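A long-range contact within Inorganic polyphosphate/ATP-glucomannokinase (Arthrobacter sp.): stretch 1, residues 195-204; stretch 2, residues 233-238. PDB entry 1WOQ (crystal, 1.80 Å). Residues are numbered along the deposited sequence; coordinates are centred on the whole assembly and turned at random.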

# COMPACT_ATOMS: atom_id res chain seq x y z
N TRP A 195 11.63 -12.11 -17.06
CA TRP A 195 11.54 -12.35 -15.62
C TRP A 195 12.93 -12.61 -15.05
O TRP A 195 13.23 -12.20 -13.92
CB TRP A 195 10.61 -13.53 -15.32
CG TRP A 195 9.15 -13.19 -15.47
CD1 TRP A 195 8.25 -13.81 -16.29
CD2 TRP A 195 8.43 -12.17 -14.77
NE1 TRP A 195 7.00 -13.24 -16.14
CE2 TRP A 195 7.09 -12.23 -15.22
CE3 TRP A 195 8.78 -11.21 -13.81
CZ2 TRP A 195 6.10 -11.36 -14.74
CZ3 TRP A 195 7.80 -10.35 -13.33
CH2 TRP A 195 6.47 -10.43 -13.80
N ASP A 196 13.79 -13.28 -15.82
CA ASP A 196 15.14 -13.57 -15.35
C ASP A 196 15.99 -12.31 -15.24
O ASP A 196 16.76 -12.16 -14.29
CB ASP A 196 15.84 -14.57 -16.27
CG ASP A 196 15.18 -15.94 -16.24
OD1 ASP A 196 14.73 -16.36 -15.16
OD2 ASP A 196 15.14 -16.60 -17.31
N GLU A 197 15.85 -11.40 -16.20
CA GLU A 197 16.61 -10.16 -16.16
C GLU A 197 16.11 -9.33 -14.98
O GLU A 197 16.89 -8.65 -14.31
CB GLU A 197 16.46 -9.40 -17.47
CG GLU A 197 17.02 -10.15 -18.67
CD GLU A 197 16.84 -9.41 -19.98
OE1 GLU A 197 15.71 -8.99 -20.27
OE2 GLU A 197 17.84 -9.25 -20.73
N TYR A 198 14.80 -9.39 -14.74
CA TYR A 198 14.19 -8.66 -13.63
C TYR A 198 14.72 -9.24 -12.32
O TYR A 198 14.91 -8.52 -11.35
CB TYR A 198 12.67 -8.79 -13.69
CG TYR A 198 11.91 -7.92 -12.71
CD1 TYR A 198 12.18 -6.55 -12.61
CD2 TYR A 198 10.90 -8.44 -11.91
CE1 TYR A 198 11.46 -5.73 -11.74
CE2 TYR A 198 10.17 -7.63 -11.03
CZ TYR A 198 10.46 -6.28 -10.95
OH TYR A 198 9.74 -5.48 -10.09
N SER A 199 14.96 -10.55 -12.31
CA SER A 199 15.48 -11.23 -11.13
C SER A 199 16.85 -10.68 -10.74
O SER A 199 17.19 -10.64 -9.56
CB SER A 199 15.57 -12.74 -11.36
OG SER A 199 14.29 -13.32 -11.47
N VAL A 200 17.63 -10.28 -11.74
CA VAL A 200 18.96 -9.72 -11.48
C VAL A 200 18.79 -8.42 -10.70
O VAL A 200 19.48 -8.17 -9.71
CB VAL A 200 19.72 -9.43 -12.79
CG1 VAL A 200 21.00 -8.66 -12.50
CG2 VAL A 200 20.06 -10.74 -13.49
N LEU A 201 17.88 -7.57 -11.18
CA LEU A 201 17.61 -6.30 -10.53
C LEU A 201 17.09 -6.50 -9.10
O LEU A 201 17.48 -5.78 -8.18
CB LEU A 201 16.57 -5.50 -11.33
CG LEU A 201 17.09 -4.78 -12.57
CD1 LEU A 201 15.92 -4.25 -13.38
CD2 LEU A 201 18.00 -3.63 -12.15
N LEU A 202 16.21 -7.48 -8.92
CA LEU A 202 15.66 -7.75 -7.59
C LEU A 202 16.72 -8.34 -6.66
O LEU A 202 16.71 -8.06 -5.47
CB LEU A 202 14.45 -8.68 -7.68
CG LEU A 202 13.25 -8.11 -8.46
CD1 LEU A 202 12.10 -9.10 -8.38
CD2 LEU A 202 12.84 -6.77 -7.87
N GLN A 203 17.61 -9.16 -7.21
CA GLN A 203 18.68 -9.75 -6.40
C GLN A 203 19.51 -8.61 -5.82
O GLN A 203 19.87 -8.62 -4.64
CB GLN A 203 19.58 -10.64 -7.26
CG GLN A 203 20.86 -11.15 -6.58
CD GLN A 203 20.58 -12.04 -5.37
OE1 GLN A 203 19.62 -12.80 -5.36
NE2 GLN A 203 21.43 -11.94 -4.36
N ARG A 204 19.80 -7.63 -6.67
CA ARG A 204 20.58 -6.47 -6.25
C ARG A 204 19.83 -5.66 -5.20
O ARG A 204 20.40 -5.29 -4.17
CB ARG A 204 20.88 -5.57 -7.45
CG ARG A 204 21.74 -4.35 -7.11
CD ARG A 204 23.11 -4.79 -6.60
NE ARG A 204 23.37 -4.35 -5.23
CZ ARG A 204 23.78 -3.13 -4.90
NH1 ARG A 204 23.98 -2.21 -5.82
NH2 ARG A 204 23.98 -2.84 -3.62
N PRO A 233 12.35 -17.64 -6.92
CA PRO A 233 13.17 -18.86 -6.94
C PRO A 233 14.61 -18.62 -7.41
O PRO A 233 15.52 -19.37 -7.06
CB PRO A 233 12.40 -19.78 -7.87
CG PRO A 233 10.98 -19.39 -7.61
CD PRO A 233 11.06 -17.88 -7.60
N ASN A 234 14.82 -17.58 -8.22
CA ASN A 234 16.15 -17.26 -8.73
C ASN A 234 17.03 -16.49 -7.75
O ASN A 234 18.24 -16.42 -7.92
CB ASN A 234 16.05 -16.44 -10.02
CG ASN A 234 15.40 -17.20 -11.15
OD1 ASN A 234 15.73 -18.36 -11.41
ND2 ASN A 234 14.48 -16.54 -11.85
N LEU A 235 16.41 -15.89 -6.74
CA LEU A 235 17.17 -15.11 -5.77
C LEU A 235 17.98 -15.96 -4.80
O LEU A 235 17.63 -17.10 -4.50
CB LEU A 235 16.22 -14.19 -4.99
CG LEU A 235 15.35 -13.27 -5.85
CD1 LEU A 235 14.50 -12.37 -4.95
CD2 LEU A 235 16.22 -12.43 -6.76
N ARG A 236 19.08 -15.38 -4.33
CA ARG A 236 19.96 -16.04 -3.38
C ARG A 236 20.19 -15.06 -2.24
O ARG A 236 21.16 -14.30 -2.25
CB ARG A 236 21.28 -16.41 -4.06
CG ARG A 236 21.15 -17.48 -5.14
CD ARG A 236 20.76 -18.82 -4.53
NE ARG A 236 20.57 -19.87 -5.54
CZ ARG A 236 19.51 -19.98 -6.33
NH1 ARG A 236 18.51 -19.11 -6.22
NH2 ARG A 236 19.43 -20.96 -7.21
N LEU A 237 19.29 -15.08 -1.27
CA LEU A 237 19.35 -14.18 -0.13
C LEU A 237 19.51 -14.93 1.18
O LEU A 237 19.20 -16.12 1.28
CB LEU A 237 18.08 -13.34 -0.07
CG LEU A 237 17.71 -12.57 -1.33
CD1 LEU A 237 16.30 -12.00 -1.19
CD2 LEU A 237 18.72 -11.46 -1.57
N ARG A 238 19.99 -14.22 2.20
CA ARG A 238 20.16 -14.82 3.52
C ARG A 238 18.82 -14.70 4.25
O ARG A 238 18.58 -15.36 5.25
CB ARG A 238 21.24 -14.07 4.30
CG ARG A 238 21.74 -14.81 5.53
CD ARG A 238 22.40 -16.13 5.15
NE ARG A 238 23.05 -16.78 6.28
CZ ARG A 238 24.07 -16.26 6.96
NH1 ARG A 238 24.60 -16.94 7.98
NH2 ARG A 238 24.56 -15.08 6.64

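The contact joins one face of residues 195-204 of a helix to a segment that leaves a 3-10 turn at Asn 234 and runs on as irregular chain. It is small, burying 330 Å² summed over both sides, and three hydrogen bonds cross it. Two CA-CA approaches fix the register: Ser 199 to Asn 234 at 6.5 Å and Gln 203 to Leu 235 at 5.6 Å, one helical turn apart on the helix side.

The clearest polar feature is the amide of Gln 203, which pairs with the backbone of Arg 236 through both of its ends. Arg 236 N donates to Gln 203 OE1 at 2.8 Å with an N-H...O angle of 174°, and Gln 203 NE2 donates to Arg 236 O at 3.2 Å and 161°. A glutamine suits this place because its amide carries an acceptor and a donor side by side, matching the N and O of a single residue in the loop part of the stretch. The CA-to-CB bond of Gln 203 points sideways; chi1 of 171° (t) and chi2 of 62° (p) bring the amide to the loop. Its own backbone N is satisfied within the helix, by Ser 199 O at 2.8 Å.

A turn earlier, Asn 234 ND2 donates to Ser 199 OG at 3.2 Å and 162°. Both CA-to-CB bonds point toward the opposing stretch, so short side chains suffice. The serine hydroxyl is used twice: it accepts from the asparagine and donates to Trp 195 O at 2.9 Å. That carbonyl also receives Ser 199 N at 2.9 Å, the regular helical bond. Asp 196 OD1 lies 3.3 Å from Asn 234 ND2, where the geometry leaves a hydrogen bond open.

Between these polar groups sits Leu 235, buried and with m,t rotamers that carry its end nearer the helix. Its CD2 comes within 3.5 Å of Ser 199 O and 4.2 Å of Leu 202 CB, so this methyl packs over helix backbone and aliphatic side chain alike. Further along, Leu 237 CD2 reaches to 3.9 Å from Gln 203 NE2, placing a methyl group beside the amide.

The end of the Arg 236 side chain leads away from the helix, and NH1 donates to Pro 233 O at 3.1 Å and Leu 235 O at 2.8 Å, with angles of 150° and 148°.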